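Local coordinates for catalase (Exiguobacterium oxidotolerans, PDB 2J2M), which breaks down hydrogen peroxide to water and oxygen at a bound heme, as a catalase, and assembles from four subunits, at residues Thr10-Pro15 and Leu38-Ala43; Asn350-Gln353 and Cys358-Ala361; Asp446-Arg451 and Glu476-Asp481. All blocks are in the same frame, centred on the assembly; numbering follows the deposited sequence.

Contact 1: residues Thr10-Pro15 and Leu38-Ala43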
loop_
_atom_site.group_PDB
_atom_site.type_symbol
_atom_site.label_atom_id
_atom_site.label_comp_id
_atom_site.label_asym_id
_atom_site.label_seq_id
_atom_site.Cartn_x
_atom_site.Cartn_y
_atom_site.Cartn_z
ATOM N N THR A 10 -2.667 -13.402 -21.728
ATOM C CA THR A 10 -2.108 -12.456 -20.749
ATOM C C THR A 10 -3.253 -11.614 -20.139
ATOM O O THR A 10 -4.404 -11.717 -20.568
ATOM C CB THR A 10 -1.109 -11.508 -21.419
ATOM O OG1 THR A 10 -1.809 -10.655 -22.326
ATOM C CG2 THR A 10 -0.004 -12.301 -22.211
ATOM N N ASN A 11 -2.946 -10.774 -19.151
ATOM C CA ASN A 11 -3.985 -9.955 -18.526
ATOM C C ASN A 11 -4.480 -8.898 -19.531
ATOM O O ASN A 11 -5.432 -8.161 -19.248
ATOM C CB ASN A 11 -3.468 -9.276 -17.246
ATOM C CG ASN A 11 -3.142 -10.268 -16.133
ATOM O OD1 ASN A 11 -2.371 -9.947 -15.205
ATOM N ND2 ASN A 11 -3.730 -11.468 -16.198
ATOM N N GLN A 12 -3.794 -8.854 -20.689
ATOM C CA GLN A 12 -4.064 -7.924 -21.769
ATOM C C GLN A 12 -4.984 -8.578 -22.799
ATOM O O GLN A 12 -5.346 -7.945 -23.788
ATOM C CB GLN A 12 -2.757 -7.463 -22.461
ATOM C CG GLN A 12 -1.712 -6.737 -21.579
ATOM C CD GLN A 12 -2.181 -5.381 -21.070
ATOM O OE1 GLN A 12 -3.216 -4.873 -21.488
ATOM N NE2 GLN A 12 -1.424 -4.790 -20.160
ATOM N N GLY A 13 -5.365 -9.835 -22.559
ATOM C CA GLY A 13 -6.171 -10.593 -23.503
ATOM C C GLY A 13 -5.477 -11.020 -24.793
ATOM O O GLY A 13 -6.144 -11.408 -25.760
ATOM N N VAL A 14 -4.148 -10.934 -24.824
ATOM C CA VAL A 14 -3.358 -11.427 -25.944
ATOM C C VAL A 14 -3.161 -12.920 -25.741
ATOM O O VAL A 14 -2.681 -13.324 -24.677
ATOM C CB VAL A 14 -1.958 -10.784 -25.978
ATOM C CG1 VAL A 14 -1.028 -11.509 -26.996
ATOM C CG2 VAL A 14 -2.046 -9.303 -26.261
ATOM N N PRO A 15 -3.511 -13.746 -26.751
ATOM C CA PRO A 15 -3.307 -15.189 -26.638
ATOM C C PRO A 15 -1.835 -15.589 -26.459
ATOM O O PRO A 15 -0.976 -15.097 -27.162
ATOM C CB PRO A 15 -3.838 -15.720 -27.976
ATOM C CG PRO A 15 -4.741 -14.672 -28.467
ATOM C CD PRO A 15 -4.125 -13.392 -28.043
ATOM N N LEU A 38 6.281 -13.190 -19.499
ATOM C CA LEU A 38 6.939 -13.671 -18.283
ATOM C C LEU A 38 6.816 -12.665 -17.125
ATOM O O LEU A 38 6.380 -13.017 -16.024
ATOM C CB LEU A 38 8.421 -13.964 -18.563
ATOM C CG LEU A 38 9.263 -14.254 -17.309
ATOM C CD1 LEU A 38 9.042 -15.700 -16.789
ATOM C CD2 LEU A 38 10.716 -13.977 -17.582
ATOM N N ILE A 39 7.205 -11.415 -17.382
ATOM C CA ILE A 39 7.233 -10.398 -16.339
ATOM C C ILE A 39 5.829 -10.119 -15.792
ATOM O O ILE A 39 5.654 -9.978 -14.581
ATOM C CB ILE A 39 7.938 -9.115 -16.825
ATOM C CG1 ILE A 39 9.412 -9.440 -17.146
ATOM C CG2 ILE A 39 7.788 -7.948 -15.793
ATOM C CD1 ILE A 39 10.074 -8.416 -17.991
ATOM N N GLU A 40 4.827 -10.066 -16.669
ATOM C CA GLU A 40 3.444 -9.918 -16.209
ATOM C C GLU A 40 3.052 -11.060 -15.290
ATOM O O GLU A 40 2.422 -10.838 -14.270
ATOM C CB GLU A 40 2.460 -9.843 -17.374
ATOM C CG GLU A 40 1.024 -9.664 -16.884
ATOM C CD GLU A 40 -0.011 -9.951 -17.940
ATOM O OE1 GLU A 40 -0.434 -11.110 -18.076
ATOM O OE2 GLU A 40 -0.429 -9.001 -18.610
ATOM N N LYS A 41 3.426 -12.273 -15.669
ATOM C CA LYS A 41 3.104 -13.492 -14.921
ATOM C C LYS A 41 3.845 -13.538 -13.577
ATOM O O LYS A 41 3.219 -13.745 -12.530
ATOM C CB LYS A 41 3.443 -14.721 -15.762
ATOM C CG LYS A 41 2.826 -16.024 -15.318
ATOM C CD LYS A 41 3.188 -17.182 -16.305
ATOM C CE LYS A 41 2.837 -18.551 -15.711
ATOM N NZ LYS A 41 3.224 -19.694 -16.622
ATOM N N ILE A 42 5.166 -13.346 -13.612
ATOM C CA ILE A 42 5.980 -13.293 -12.403
ATOM C C ILE A 42 5.626 -12.091 -11.511
ATOM O O ILE A 42 5.530 -12.239 -10.280
ATOM C CB ILE A 42 7.507 -13.264 -12.716
ATOM C CG1 ILE A 42 7.932 -14.517 -13.491
ATOM C CG2 ILE A 42 8.339 -13.035 -11.412
ATOM C CD1 ILE A 42 7.667 -15.849 -12.770
ATOM N N ALA A 43 5.439 -10.914 -12.114
ATOM C CA ALA A 43 5.081 -9.723 -11.330
ATOM C C ALA A 43 3.758 -9.879 -10.583
ATOM O O ALA A 43 3.645 -9.421 -9.440
ATOM C CB ALA A 43 5.085 -8.486 -12.177
#
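Thr10 and Glu40 mark the closest backbone approach, with 7.6 Å between Thr10 CA and Glu40 CA, where a type I beta turn from Thr10 to Gly13 sits beside helix 36-45. The turn is closed by a bond of 2.9 Å from Gly13 N to Thr10 O. One side chain, Glu40, spans the gap. Its CG stands opposite the backbone N (chi1 -179°) and the chain stays stretched beyond it, which carries the carboxylate off the helix and up to the turn. Asn11 N gives its hydrogen to Glu40 OE1 at 2.8 Å, nearly straight at 161°. The donor comes from the syn side, tilted out of the carboxylate plane. Thr10 packs beside the same oxygen, with Thr10 CB 3.4 Å from Glu40 OE1. The amide of Asn11 is stacked on the carboxylate, the two planes 13° apart, and Asn11 CB lies 3.3 Å from Glu40 OE2. Gln12 touches more loosely, through CG at 3.9 Å from Glu40 OE2.

Both carboxylate oxygens have further partners. Glu40 OE2 bonds to Tyr36 OH, which also bonds to Gln12 NE2. Glu40 OE1 takes a second bond from Gln367 NE2 of the second subunit. This buried acid is therefore held from several directions, and its rotation is probably fixed. With an alanine here, Asn11 N and Tyr36 OH would probably each lose a carboxylate partner, and a gap would open between the turn and the helix. Lys41, one residue on, pairs with Asp144 of the third subunit. The arrangement belongs to the N-terminal arm of the catalase fold, which reaches away from its own chain and is buried among neighbouring subunits of the tetramer.

Contact 2: residues Asn350-Gln353 and Cys358-Ala361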
loop_
_atom_site.group_PDB
_atom_site.type_symbol
_atom_site.label_atom_id
_atom_site.label_comp_id
_atom_site.label_asym_id
_atom_site.label_seq_id
_atom_site.Cartn_x
_atom_site.Cartn_y
_atom_site.Cartn_z
ATOM N N ASN A 350 -11.460 0.490 -0.610
ATOM C CA ASN A 350 -12.745 0.160 -1.207
ATOM C C ASN A 350 -13.130 -1.311 -0.922
ATOM O O ASN A 350 -13.812 -1.962 -1.730
ATOM C CB ASN A 350 -12.700 0.448 -2.713
ATOM C CG ASN A 350 -12.725 1.930 -3.026
ATOM O OD1 ASN A 350 -13.441 2.673 -2.388
ATOM N ND2 ASN A 350 -11.934 2.366 -4.006
ATOM N N TYR A 351 -12.701 -1.833 0.235
ATOM C CA TYR A 351 -12.957 -3.210 0.577
ATOM C C TYR A 351 -14.446 -3.560 0.510
ATOM O O TYR A 351 -14.801 -4.682 0.161
ATOM C CB TYR A 351 -12.353 -3.550 1.938
ATOM C CG TYR A 351 -13.126 -3.109 3.184
ATOM C CD1 TYR A 351 -14.047 -3.978 3.816
ATOM C CD2 TYR A 351 -12.932 -1.855 3.733
ATOM C CE1 TYR A 351 -14.733 -3.599 4.971
ATOM C CE2 TYR A 351 -13.623 -1.457 4.879
ATOM C CZ TYR A 351 -14.514 -2.332 5.505
ATOM O OH TYR A 351 -15.186 -1.914 6.662
ATOM N N GLN A 352 -15.307 -2.593 0.827
ATOM C CA GLN A 352 -16.756 -2.799 0.785
ATOM C C GLN A 352 -17.339 -2.991 -0.619
ATOM O O GLN A 352 -18.514 -3.348 -0.745
ATOM C CB GLN A 352 -17.501 -1.671 1.521
ATOM C CG GLN A 352 -17.840 -2.017 2.993
ATOM C CD GLN A 352 -18.540 -3.358 3.133
ATOM O OE1 GLN A 352 -17.972 -4.313 3.658
ATOM N NE2 GLN A 352 -19.766 -3.441 2.648
ATOM N N GLN A 353 -16.527 -2.760 -1.659
ATOM C CA GLN A 353 -16.941 -3.005 -3.045
ATOM C C GLN A 353 -16.698 -4.442 -3.546
ATOM O O GLN A 353 -17.210 -4.838 -4.589
ATOM C CB GLN A 353 -16.241 -2.026 -3.976
ATOM C CG GLN A 353 -16.436 -0.512 -3.679
ATOM C CD GLN A 353 -15.784 0.344 -4.749
ATOM O OE1 GLN A 353 -15.123 -0.191 -5.684
ATOM N NE2 GLN A 353 -15.930 1.677 -4.624
ATOM N N CYS A 358 -19.988 -6.854 -0.454
ATOM C CA CYS A 358 -21.065 -6.045 -1.025
ATOM C C CYS A 358 -22.424 -6.368 -0.365
ATOM O O CYS A 358 -22.787 -7.545 -0.220
ATOM C CB CYS A 358 -21.121 -6.266 -2.536
ATOM S SG CYS A 358 -21.855 -4.881 -3.453
ATOM N N PRO A 359 -23.186 -5.326 0.032
ATOM C CA PRO A 359 -24.529 -5.557 0.591
ATOM C C PRO A 359 -25.471 -6.144 -0.467
ATOM O O PRO A 359 -25.164 -6.092 -1.655
ATOM C CB PRO A 359 -25.008 -4.161 0.984
ATOM C CG PRO A 359 -23.809 -3.262 0.908
ATOM C CD PRO A 359 -22.854 -3.891 -0.065
ATOM N N PHE A 360 -26.592 -6.720 -0.029
ATOM C CA PHE A 360 -27.643 -7.115 -0.946
ATOM C C PHE A 360 -28.427 -5.863 -1.328
ATOM O O PHE A 360 -28.909 -5.746 -2.467
ATOM C CB PHE A 360 -28.571 -8.137 -0.303
ATOM C CG PHE A 360 -29.897 -8.278 -1.002
ATOM C CD1 PHE A 360 -30.066 -9.225 -2.020
ATOM C CD2 PHE A 360 -30.980 -7.468 -0.641
ATOM C CE1 PHE A 360 -31.292 -9.360 -2.673
ATOM C CE2 PHE A 360 -32.212 -7.583 -1.289
ATOM C CZ PHE A 360 -32.372 -8.533 -2.311
ATOM N N ALA A 361 -28.572 -4.955 -0.361
ATOM C CA ALA A 361 -29.204 -3.656 -0.572
ATOM C C ALA A 361 -28.306 -2.768 -1.435
ATOM O O ALA A 361 -27.083 -2.768 -1.256
ATOM C CB ALA A 361 -29.444 -2.996 0.757
#
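Gln352 brings its NE2 to within 4.1 Å of Pro359 CD, at one corner of the ring, the two side chains crossing obliquely. Both residues belong to the long stretch of coil that follows helix 330-346, the wrapping loop of the catalase fold. Here the chain makes a 3-10 turn over 351-353 and then runs on as irregular coil through 358-361. Gln353 N bonds to Asn350 O at 2.8 Å and holds the turn.

The Gln352 side chain is bent at chi2 (-51°), which folds its amide round toward the proline. Its amide nitrogen does more than touch CD. It donates to Asn357 O, just before Cys358, and to Asn11 O of the second subunit. The first bond ties the turn to the following segment. The second ties both to the N-terminal arm of another chain, whose Gln12 also packs on Gln352 and Pro359. A further bond, from Asn357 ND2 to Tyr351 O, fastens the same bend from the asparagine side chain to a backbone carbonyl.

Nearer the backbone, Gln352 CG rests on one face of the Tyr351 ring, 4.0 Å above its plane and offset toward the rim. Cys358 meets the turn through its inner atoms and not through sulfur. Gln352 O approaches Cys358 CA at 3.7 Å, and Cys358 CB lies 4.3 Å from that same oxygen.

Contact 3: residues Asp446-Arg451 and Glu476-Asp481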
loop_
_atom_site.group_PDB
_atom_site.type_symbol
_atom_site.label_atom_id
_atom_site.label_comp_id
_atom_site.label_asym_id
_atom_site.label_seq_id
_atom_site.Cartn_x
_atom_site.Cartn_y
_atom_site.Cartn_z
ATOM N N ASP A 446 -0.107 -25.620 32.201
ATOM C CA ASP A 446 0.239 -24.298 31.707
ATOM C C ASP A 446 1.077 -23.504 32.712
ATOM O O ASP A 446 2.045 -22.807 32.334
ATOM C CB ASP A 446 -1.026 -23.522 31.343
ATOM C CG ASP A 446 -0.891 -22.794 30.020
ATOM O OD1 ASP A 446 -0.765 -21.556 30.009
ATOM O OD2 ASP A 446 -0.867 -23.474 28.985
ATOM N N LEU A 447 0.719 -23.605 33.997
ATOM C CA LEU A 447 1.463 -22.856 35.019
ATOM C C LEU A 447 2.834 -23.451 35.313
ATOM O O LEU A 447 3.722 -22.743 35.778
ATOM C CB LEU A 447 0.630 -22.623 36.286
ATOM C CG LEU A 447 -0.559 -21.668 36.066
ATOM C CD1 LEU A 447 -1.722 -21.943 37.055
ATOM C CD2 LEU A 447 -0.118 -20.202 36.090
ATOM N N GLN A 448 3.011 -24.735 35.015
ATOM C CA GLN A 448 4.325 -25.397 35.129
ATOM C C GLN A 448 5.340 -24.784 34.172
ATOM O O GLN A 448 6.549 -24.954 34.368
ATOM C CB GLN A 448 4.221 -26.909 34.876
ATOM C CG GLN A 448 3.966 -27.720 36.142
ATOM C CD GLN A 448 3.462 -29.140 35.881
ATOM O OE1 GLN A 448 3.323 -29.582 34.722
ATOM N NE2 GLN A 448 3.176 -29.866 36.965
ATOM N N GLN A 449 4.842 -24.073 33.150
ATOM C CA GLN A 449 5.685 -23.437 32.134
ATOM C C GLN A 449 6.040 -21.975 32.435
ATOM O O GLN A 449 6.846 -21.381 31.713
ATOM C CB GLN A 449 5.011 -23.525 30.763
ATOM C CG GLN A 449 4.955 -24.912 30.169
ATOM C CD GLN A 449 4.055 -24.961 28.938
ATOM O OE1 GLN A 449 4.450 -24.562 27.819
ATOM N NE2 GLN A 449 2.832 -25.448 29.136
ATOM N N VAL A 450 5.427 -21.399 33.471
ATOM C CA VAL A 450 5.764 -20.053 33.953
ATOM C C VAL A 450 7.089 -20.131 34.740
ATOM O O VAL A 450 7.308 -21.092 35.479
ATOM C CB VAL A 450 4.602 -19.397 34.809
ATOM C CG1 VAL A 450 4.991 -17.997 35.316
ATOM C CG2 VAL A 450 3.293 -19.298 34.009
ATOM N N ARG A 451 7.969 -19.141 34.568
ATOM C CA ARG A 451 9.346 -19.216 35.096
ATOM C C ARG A 451 9.590 -18.154 36.170
ATOM O O ARG A 451 10.711 -17.976 36.646
ATOM C CB ARG A 451 10.388 -19.098 33.959
ATOM C CG ARG A 451 10.255 -20.189 32.865
ATOM C CD ARG A 451 11.291 -20.056 31.712
ATOM N NE ARG A 451 11.223 -18.766 31.009
ATOM C CZ ARG A 451 10.368 -18.477 30.024
ATOM N NH1 ARG A 451 9.497 -19.387 29.602
ATOM N NH2 ARG A 451 10.392 -17.276 29.446
ATOM N N GLU A 476 -1.419 -27.220 45.799
ATOM C CA GLU A 476 -0.853 -28.536 46.068
ATOM C C GLU A 476 -0.115 -29.074 44.856
ATOM O O GLU A 476 1.032 -29.517 44.971
ATOM C CB GLU A 476 -1.934 -29.531 46.517
ATOM C CG GLU A 476 -2.369 -29.378 47.985
ATOM C CD GLU A 476 -2.673 -30.731 48.648
ATOM O OE1 GLU A 476 -3.666 -30.829 49.424
ATOM O OE2 GLU A 476 -1.903 -31.696 48.388
ATOM N N ALA A 477 -0.764 -29.006 43.694
ATOM C CA ALA A 477 -0.192 -29.530 42.460
ATOM C C ALA A 477 1.059 -28.770 42.001
ATOM O O ALA A 477 1.837 -29.299 41.229
ATOM C CB ALA A 477 -1.252 -29.575 41.342
ATOM N N LEU A 478 1.275 -27.562 42.518
ATOM C CA LEU A 478 2.276 -26.647 41.938
ATOM C C LEU A 478 3.737 -26.530 42.436
ATOM O O LEU A 478 4.518 -25.911 41.741
ATOM C CB LEU A 478 1.671 -25.264 41.623
ATOM C CG LEU A 478 1.464 -24.833 40.148
ATOM C CD1 LEU A 478 1.721 -25.908 39.074
ATOM C CD2 LEU A 478 0.094 -24.165 39.946
ATOM N N ASN A 479 4.162 -26.992 43.609
ATOM C CA ASN A 479 3.500 -26.967 44.884
ATOM C C ASN A 479 3.961 -25.623 45.462
ATOM O O ASN A 479 5.154 -25.419 45.708
ATOM C CB ASN A 479 4.063 -28.082 45.775
ATOM C CG ASN A 479 4.341 -29.393 45.013
ATOM O OD1 ASN A 479 5.180 -29.445 44.101
ATOM N ND2 ASN A 479 3.656 -30.468 45.422
ATOM N N VAL A 480 3.029 -24.696 45.632
ATOM C CA VAL A 480 3.336 -23.348 46.106
ATOM C C VAL A 480 2.385 -23.019 47.261
ATOM O O VAL A 480 1.165 -22.998 47.063
ATOM C CB VAL A 480 3.141 -22.303 44.973
ATOM C CG1 VAL A 480 3.298 -20.875 45.513
ATOM C CG2 VAL A 480 4.096 -22.560 43.798
ATOM N N ASP A 481 2.915 -22.782 48.464
ATOM C CA ASP A 481 2.005 -22.496 49.582
ATOM C C ASP A 481 1.553 -21.043 49.595
ATOM O O ASP A 481 2.360 -20.116 49.631
ATOM C CB ASP A 481 2.512 -22.983 50.959
ATOM C CG ASP A 481 3.816 -22.335 51.377
ATOM O OD1 ASP A 481 4.680 -22.131 50.490
ATOM O OD2 ASP A 481 3.987 -22.043 52.591
#
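Gln448 brings the flat group of this contact, its side-chain amide, but neither the faces nor the edges of that amide meet Leu478. The touching is done lower down, where Gln448 CG lies 4.1 Å from Leu478 CD1. The chain runs on extended from there (chi2 163°), which carries the amide past the leucine; Gln448 is exposed.

The rest is leucine on leucine. Leu478 CD2 packs against Leu447 CB at 4.0 Å, and Leu447 CD1 is 4.1 Å from the same methyl. The two side chains cross at about a right angle. Leu478 thus divides its branches, one methyl for Leu447 and one for Gln448. Its chi2 of 7° is nearly eclipsed, and a cis peptide bond follows it, so the conformation is unusual and may be strained as modelled. The backbones stay well apart, with 7.2 Å between Gln448 CA and Leu478 CA.

Behind the leucines the packing goes on. Leu447 also touches Ala459 and Trp164, while Leu478 touches Ile460 and Val444. Helix 433-447 leaves through a type I beta turn from Leu447 to Val450, in which Val450 N bonds to Leu447 O at 3.2 Å. Asp446 OD1 is hydrogen-bonded to Tyr163 OH and Trp164 NE1, which pins this corner to helix 160-169. The arrangement is apolar packing between the C-terminal ends of helices 433-447 and 468-477, within the small all-helical C-terminal domain found in many catalases.

In the fold
Contacts 1 and 2 are buried and share an intersubunit setting: each touches the second subunit, and the N-terminal arm and the wrapping loop meet across chains. Their centres are 29 Å apart within one chain. Contact 1 is polar, built on a buried carboxylate. Contact 2 is mostly van der Waals contact inside one bend of loop, with its polar bonds made to residues outside it. Contact 3 is different in place and chemistry. It joins two helix ends in the C-terminal region, is partly buried, apolar, and touched by no other chain. Its centre is 60 Å from that of contact 1 and 51 Å from that of contact 2.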